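Local coordinates for protein peroxisomal catalase (Pichia angusta, PDB 2XQ1) that probably breaks down the hydrogen peroxide made by peroxisomal oxidases into water and oxygen, using heme as cofactor in a homotetrameric catalase, at residues T23-P27 with P38-L42; S88-L92 with F128-D132; M189-N194 with S457-V462. Numbering follows the deposited sequence.

Contact 1: residues T23-P27 with P38-L42; sequences TQRIP and PIGPL
Both segments are extended, T23-R25 as a short strand and P38-L42 as coil, and their touching parts run 130° apart in end-to-end direction. They come closest at P27 and P38, CA atoms 4.7 Å apart, and bury 377 Å² between them.

The hydrogen bonds centre on R25, whose CB points toward the other segment. Its side chain (chi1 p, chi2 m, chi3 m) folds back along its own strand: R25 NE donates to T23 O at 3.0 Å, R25 NH2 makes weak bonds to T23 O (3.3 Å) and T23 OG1 (2.9 Å), and R25 NH1 reaches across to P38 O (3.1 Å, N-H...O angle 157°). The last is the one hydrogen bond between the segments.

The backbones approach closely enough for two CA-H...O contacts, G40 CA to I26 O at 3.1 Å and P27 CA to I39 O at 3.3 Å. G40 is extended (-168/175); an ideal CB there would lie 1.6 Å from I26 O, so at this approach there is no room for a side chain.

Apolar contact joins P27 CB to P38 CB at 3.8 Å.

Around this pair, T23 and R25 extend an antiparallel sheet into the second subunit, Q344 of the second subunit accepts from L42 N, and I26 packs on P41 of the third subunit. Such N-terminal arm exchange is characteristic of catalase tetramers. Chemically, one arginine joins three oxygens where two extended, proline-containing segments meet.

Contact 2: residues S88-L92 with F128-D132; sequences SAKFL and FYTED
This is a side-chain contact between a 3-10 turn and the end of a beta strand. It lies where the connection between strands 70-79 and 98-107 covers the tip of strand 122-130, in the antiparallel sheet of the catalase beta-barrel. The segment 88-92 enters through S88 and A89 and forms a 3-10 turn at K90-L92, marked by L92 N to A89 O at 3.0 Å. The segment 128-132 is strand through T130 and then turns at E131 (-70/-14) and D132 (-107/20). The nearest CA atoms are those of F91 and T130 (5.8 Å) and of K90 and D132 (6.6 Å); 305 Å² is buried.

The inner half is apolar. F91 (chi1 p, chi2 -77°) sets CE2 4.0 Å from F128 CD2 and CB 4.0 Å from T130 CG2. F128 takes chi1 m, and the two rings meet obliquely, centroids 5.5 Å apart and planes at 54°. F77, T99 and L135 also touch F91, so its ring is enclosed by neighbouring strands.

The outer half is charged. K90 (chi1 -100°, chi2 -145°, chi3 t, chi4 p), with CB toward the strand end, carries NZ to 3.5 Å from D132 OD1, a salt bridge, while K90 CD passes 3.3 Å from E131 OE1. That carboxylate is paired with K97, whose NZ also donates to K90 O. T130 OG1 accepts from D132 N at 3.0 Å, an ST turn at the end of the strand, and bonds to G133 O.

The chemistry thus divides by depth: buried aromatic packing fastens the 3-10 turn to the sheet, and a longish lysine-aspartate pair links the more exposed side.

Contact 3: residues M189-N194 with S457-V462; sequences MYLFSN and SLVKNV
The carboxyl end of helix 185-192 abuts the side of helix 454-466, closest at S193 and L458 with CA atoms 4.4 Å apart; 371 Å² is buried. Helical geometry holds through F192 (-99/-9), and S193 (-71/179) leaves it.

Ending the helix exposes F192 O, which is met from the other helix. N461 (chi1 m) has its CB toward the contact and donates from ND2 to F192 O at 3.0 Å, 157°; L458 CA adds a CA-H...O contact to the same oxygen at 3.4 Å, 171°. One turn earlier, M189 O accepts from S193 N at 2.9 Å, and Y190 O receives S193 OG at 2.7 Å. N194 ND2 bonds weakly to S457 OG at 3.3 Å and weakly to E454; the stronger partner of S457 OG is G453 O. R119 serves L191 O.

Beneath these polar groups lies an apolar layer. F192 (chi1 m) places CB 3.5 Å from V462 CG2 and CD1 4.1 Å from N461 CB. L458 (chi1 t, chi2 t) brings CD1 to 4.2 Å from M189 CB.

This is helix-end to helix-side packing, with an asparagine satisfying a terminal carbonyl. Helix 439-447 covers M189 through P441, F444 and W445, F481 of helix 471-481 touches M189 and V462, and I492 of helix 486-500 packs on V462, placing the joint where helix 185-192 meets the C-terminal helices of the catalase fold.

In the fold
Along the chain the contacts come strictly in series, and none touches another. Contact 1 lies far out on the N-terminal arm, its centre about 50 Å from that of the chain, 61 Å from the centre of contact 2 and 62 Å from that of contact 3. Three neighbouring subunits touch it there, which places it in the tetramer interface. Contacts 2 and 3 lie on opposite sides of the chain's centre, with centres 39 Å and nearest atoms about 22 Å apart. Contact 2 ties the 88-92 turn to strand 122-130 of the barrel, whereas contact 3 spans 262 intervening residues to join helix 185-192 to the C-terminal helical region. Together they sample three parts of a catalase subunit: arm, barrel and C-terminal helices.

Contact 1: residues T23-P27 with P38-L42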
# COMPACT_ATOMS: atom_id res chain seq x y z
N THR O 23 28.34 13.88 1.36
CA THR O 23 27.75 13.24 0.18
C THR O 23 28.75 13.21 -0.94
O THR O 23 29.59 14.10 -1.05
CB THR O 23 26.48 13.98 -0.31
OG1 THR O 23 26.66 15.40 -0.20
CG2 THR O 23 25.29 13.57 0.52
N GLN O 24 28.66 12.19 -1.78
CA GLN O 24 29.58 12.02 -2.90
C GLN O 24 29.36 12.95 -4.09
O GLN O 24 28.22 13.16 -4.51
CB GLN O 24 29.55 10.58 -3.37
CG GLN O 24 30.59 9.75 -2.64
CD GLN O 24 30.30 8.26 -2.68
OE1 GLN O 24 29.96 7.68 -1.66
NE2 GLN O 24 30.41 7.64 -3.85
N ARG O 25 30.45 13.51 -4.62
CA ARG O 25 30.41 14.26 -5.87
C ARG O 25 31.75 14.22 -6.61
O ARG O 25 32.79 13.89 -6.03
CB ARG O 25 29.95 15.71 -5.65
CG ARG O 25 31.04 16.69 -5.22
CD ARG O 25 31.39 16.61 -3.74
NE ARG O 25 30.24 16.45 -2.87
CZ ARG O 25 29.44 17.43 -2.46
NH1 ARG O 25 29.64 18.69 -2.83
NH2 ARG O 25 28.41 17.14 -1.66
N ILE O 26 31.71 14.50 -7.91
CA ILE O 26 32.93 14.76 -8.67
C ILE O 26 32.94 16.26 -8.84
O ILE O 26 31.94 16.82 -9.30
CB ILE O 26 32.91 14.06 -10.05
CG1 ILE O 26 32.93 12.53 -9.87
CG2 ILE O 26 34.10 14.50 -10.90
CD1 ILE O 26 32.73 11.77 -11.17
N PRO O 27 34.04 16.93 -8.46
CA PRO O 27 34.10 18.40 -8.45
C PRO O 27 34.32 19.04 -9.82
O PRO O 27 35.03 18.49 -10.66
CB PRO O 27 35.30 18.71 -7.56
CG PRO O 27 35.85 17.39 -7.11
CD PRO O 27 35.29 16.33 -7.99
N PRO O 38 34.58 22.08 -3.63
CA PRO O 38 34.37 20.95 -4.56
C PRO O 38 32.89 20.54 -4.74
O PRO O 38 32.36 19.70 -3.99
CB PRO O 38 35.22 19.82 -3.95
CG PRO O 38 35.30 20.16 -2.47
CD PRO O 38 35.21 21.67 -2.36
N ILE O 39 32.24 21.15 -5.72
CA ILE O 39 30.82 20.89 -6.00
C ILE O 39 30.67 20.13 -7.31
O ILE O 39 31.43 20.35 -8.25
CB ILE O 39 30.00 22.22 -6.07
CG1 ILE O 39 30.24 23.09 -4.84
CG2 ILE O 39 28.51 21.93 -6.25
CD1 ILE O 39 29.74 22.50 -3.54
N GLY O 40 29.70 19.24 -7.37
CA GLY O 40 29.41 18.51 -8.59
C GLY O 40 28.08 17.80 -8.46
O GLY O 40 27.46 17.82 -7.38
N PRO O 41 27.63 17.16 -9.55
CA PRO O 41 26.36 16.41 -9.52
C PRO O 41 26.41 15.28 -8.50
O PRO O 41 27.48 14.67 -8.28
CB PRO O 41 26.27 15.81 -10.94
CG PRO O 41 27.32 16.45 -11.74
CD PRO O 41 28.37 16.93 -10.80
N LEU O 42 25.26 15.00 -7.88
CA LEU O 42 25.16 13.95 -6.88
C LEU O 42 25.08 12.61 -7.60
O LEU O 42 24.54 12.54 -8.70
CB LEU O 42 23.98 14.21 -5.96
CG LEU O 42 24.19 15.00 -4.66
CD1 LEU O 42 25.30 16.06 -4.74
CD2 LEU O 42 22.88 15.62 -4.13

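Contact 2: residues S88-L92 with F128-D132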
# COMPACT_ATOMS: atom_id res chain seq x y z
N SER O 88 -17.26 -14.18 33.87
CA SER O 88 -16.26 -15.27 33.93
C SER O 88 -14.85 -14.92 33.41
O SER O 88 -13.98 -15.79 33.38
CB SER O 88 -16.78 -16.51 33.17
OG SER O 88 -16.71 -16.37 31.75
N ALA O 89 -14.64 -13.68 32.98
CA ALA O 89 -13.40 -13.31 32.29
C ALA O 89 -12.19 -13.58 33.15
O ALA O 89 -12.18 -13.23 34.34
CB ALA O 89 -13.43 -11.83 31.87
N LYS O 90 -11.18 -14.21 32.56
CA LYS O 90 -9.93 -14.55 33.24
C LYS O 90 -9.26 -13.41 33.99
O LYS O 90 -8.75 -13.61 35.07
CB LYS O 90 -8.93 -15.17 32.26
CG LYS O 90 -8.84 -16.69 32.32
CD LYS O 90 -7.39 -17.13 32.08
CE LYS O 90 -7.20 -18.65 32.21
NZ LYS O 90 -8.02 -19.39 31.19
N PHE O 91 -9.23 -12.21 33.43
CA PHE O 91 -8.49 -11.13 34.09
C PHE O 91 -9.20 -10.64 35.34
O PHE O 91 -8.62 -9.92 36.15
CB PHE O 91 -8.12 -10.00 33.12
CG PHE O 91 -9.23 -9.05 32.84
CD1 PHE O 91 -10.27 -9.39 31.97
CD2 PHE O 91 -9.24 -7.79 33.43
CE1 PHE O 91 -11.31 -8.48 31.70
CE2 PHE O 91 -10.26 -6.88 33.17
CZ PHE O 91 -11.31 -7.23 32.30
N LEU O 92 -10.47 -11.03 35.49
CA LEU O 92 -11.29 -10.70 36.65
C LEU O 92 -11.45 -11.90 37.57
O LEU O 92 -12.16 -11.82 38.57
CB LEU O 92 -12.66 -10.17 36.22
CG LEU O 92 -12.76 -8.93 35.31
CD1 LEU O 92 -14.17 -8.73 34.81
CD2 LEU O 92 -12.26 -7.68 36.00
N PHE O 128 -6.25 -4.16 27.27
CA PHE O 128 -5.87 -5.06 28.36
C PHE O 128 -5.22 -6.33 27.79
O PHE O 128 -5.84 -7.06 26.98
CB PHE O 128 -7.11 -5.48 29.16
CG PHE O 128 -7.83 -4.36 29.82
CD1 PHE O 128 -8.45 -3.35 29.08
CD2 PHE O 128 -7.95 -4.35 31.20
CE1 PHE O 128 -9.15 -2.33 29.71
CE2 PHE O 128 -8.64 -3.34 31.84
CZ PHE O 128 -9.24 -2.32 31.09
N TYR O 129 -3.99 -6.60 28.23
CA TYR O 129 -3.23 -7.80 27.86
C TYR O 129 -3.55 -8.98 28.76
O TYR O 129 -2.79 -9.25 29.66
CB TYR O 129 -1.71 -7.53 27.91
CG TYR O 129 -1.28 -6.43 26.97
CD1 TYR O 129 -1.09 -6.69 25.60
CD2 TYR O 129 -1.11 -5.14 27.43
CE1 TYR O 129 -0.73 -5.69 24.73
CE2 TYR O 129 -0.74 -4.12 26.57
CZ TYR O 129 -0.55 -4.41 25.20
OH TYR O 129 -0.21 -3.42 24.31
N THR O 130 -4.66 -9.67 28.53
CA THR O 130 -5.07 -10.75 29.41
C THR O 130 -4.55 -12.12 28.97
O THR O 130 -4.05 -12.27 27.87
CB THR O 130 -6.58 -10.83 29.43
OG1 THR O 130 -7.02 -11.67 28.35
CG2 THR O 130 -7.19 -9.44 29.32
N GLU O 131 -4.70 -13.11 29.84
CA GLU O 131 -4.31 -14.50 29.52
C GLU O 131 -5.23 -15.15 28.48
O GLU O 131 -4.92 -16.19 27.91
CB GLU O 131 -4.29 -15.35 30.80
CG GLU O 131 -3.48 -14.75 31.94
CD GLU O 131 -4.06 -15.12 33.33
OE1 GLU O 131 -5.32 -15.02 33.53
OE2 GLU O 131 -3.25 -15.49 34.24
N ASP O 132 -6.38 -14.55 28.22
CA ASP O 132 -7.27 -15.08 27.20
C ASP O 132 -7.30 -14.24 25.91
O ASP O 132 -8.27 -14.32 25.17
CB ASP O 132 -8.69 -15.19 27.78
CG ASP O 132 -9.02 -16.58 28.33
OD1 ASP O 132 -8.19 -17.50 28.21
OD2 ASP O 132 -10.14 -16.74 28.87

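Contact 3: residues M189-N194 with S457-V462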
# COMPACT_ATOMS: atom_id res chain seq x y z
N MET O 189 -26.11 18.50 23.52
CA MET O 189 -26.20 19.26 24.75
C MET O 189 -24.94 19.09 25.62
O MET O 189 -24.40 20.05 26.17
CB MET O 189 -27.50 18.91 25.48
CG MET O 189 -28.74 19.54 24.82
SD MET O 189 -30.30 19.11 25.64
CE MET O 189 -30.23 20.18 27.07
N TYR O 190 -24.46 17.85 25.72
CA TYR O 190 -23.23 17.59 26.45
C TYR O 190 -22.15 18.39 25.77
O TYR O 190 -21.41 19.13 26.43
CB TYR O 190 -22.87 16.11 26.41
CG TYR O 190 -23.49 15.29 27.51
CD1 TYR O 190 -24.85 14.97 27.48
CD2 TYR O 190 -22.72 14.82 28.59
CE1 TYR O 190 -25.45 14.20 28.50
CE2 TYR O 190 -23.30 14.04 29.63
CZ TYR O 190 -24.69 13.72 29.57
OH TYR O 190 -25.34 12.96 30.54
N LEU O 191 -22.07 18.27 24.46
CA LEU O 191 -20.98 18.84 23.70
C LEU O 191 -20.85 20.34 23.92
O LEU O 191 -19.75 20.89 23.95
CB LEU O 191 -21.16 18.52 22.22
CG LEU O 191 -20.19 19.19 21.26
CD1 LEU O 191 -18.82 18.63 21.47
CD2 LEU O 191 -20.66 18.92 19.89
N PHE O 192 -21.98 21.02 24.05
CA PHE O 192 -21.93 22.46 24.15
C PHE O 192 -22.02 22.96 25.58
O PHE O 192 -21.81 24.13 25.84
CB PHE O 192 -22.94 23.11 23.22
CG PHE O 192 -22.49 23.15 21.79
CD1 PHE O 192 -21.73 24.21 21.30
CD2 PHE O 192 -22.82 22.12 20.91
CE1 PHE O 192 -21.31 24.24 19.97
CE2 PHE O 192 -22.40 22.16 19.56
CZ PHE O 192 -21.65 23.21 19.11
N SER O 193 -22.32 22.06 26.51
CA SER O 193 -22.17 22.39 27.91
C SER O 193 -20.65 22.43 28.08
O SER O 193 -19.90 22.16 27.14
CB SER O 193 -22.79 21.32 28.79
OG SER O 193 -21.91 20.20 28.87
N ASN O 194 -20.19 22.74 29.28
CA ASN O 194 -18.77 22.86 29.45
C ASN O 194 -18.07 21.51 29.40
O ASN O 194 -16.84 21.46 29.36
CB ASN O 194 -18.47 23.61 30.74
CG ASN O 194 -18.76 25.09 30.63
OD1 ASN O 194 -18.56 25.70 29.58
ND2 ASN O 194 -19.22 25.67 31.72
N SER O 457 -23.84 28.82 30.07
CA SER O 457 -22.69 28.43 29.28
C SER O 457 -23.10 27.72 28.00
O SER O 457 -22.62 28.07 26.91
CB SER O 457 -21.77 27.54 30.07
OG SER O 457 -20.92 28.34 30.86
N LEU O 458 -23.95 26.72 28.13
CA LEU O 458 -24.45 25.99 26.97
C LEU O 458 -25.03 26.97 25.96
O LEU O 458 -24.71 26.89 24.78
CB LEU O 458 -25.49 24.96 27.37
CG LEU O 458 -26.11 24.07 26.29
CD1 LEU O 458 -26.70 22.81 26.90
CD2 LEU O 458 -27.19 24.82 25.51
N VAL O 459 -25.86 27.90 26.43
CA VAL O 459 -26.45 28.94 25.59
C VAL O 459 -25.37 29.78 24.89
O VAL O 459 -25.43 29.99 23.69
CB VAL O 459 -27.43 29.83 26.39
CG1 VAL O 459 -27.95 30.97 25.55
CG2 VAL O 459 -28.59 29.02 26.95
N LYS O 460 -24.36 30.22 25.64
CA LYS O 460 -23.29 31.06 25.07
C LYS O 460 -22.45 30.29 24.05
O LYS O 460 -22.03 30.83 23.02
CB LYS O 460 -22.40 31.65 26.18
CG LYS O 460 -21.58 32.90 25.75
CD LYS O 460 -20.57 33.37 26.81
CE LYS O 460 -21.25 34.21 27.90
NZ LYS O 460 -20.32 34.43 29.07
N ASN O 461 -22.22 29.02 24.36
CA ASN O 461 -21.38 28.19 23.51
C ASN O 461 -22.05 27.85 22.20
O ASN O 461 -21.41 27.91 21.14
CB ASN O 461 -20.93 26.94 24.26
CG ASN O 461 -19.96 27.26 25.37
OD1 ASN O 461 -19.16 28.18 25.25
ND2 ASN O 461 -20.04 26.52 26.45
N VAL O 462 -23.34 27.50 22.26
CA VAL O 462 -24.15 27.21 21.08
C VAL O 462 -24.34 28.50 20.30
O VAL O 462 -24.42 28.47 19.06
CB VAL O 462 -25.53 26.66 21.47
CG1 VAL O 462 -26.43 26.55 20.25
CG2 VAL O 462 -25.37 25.31 22.11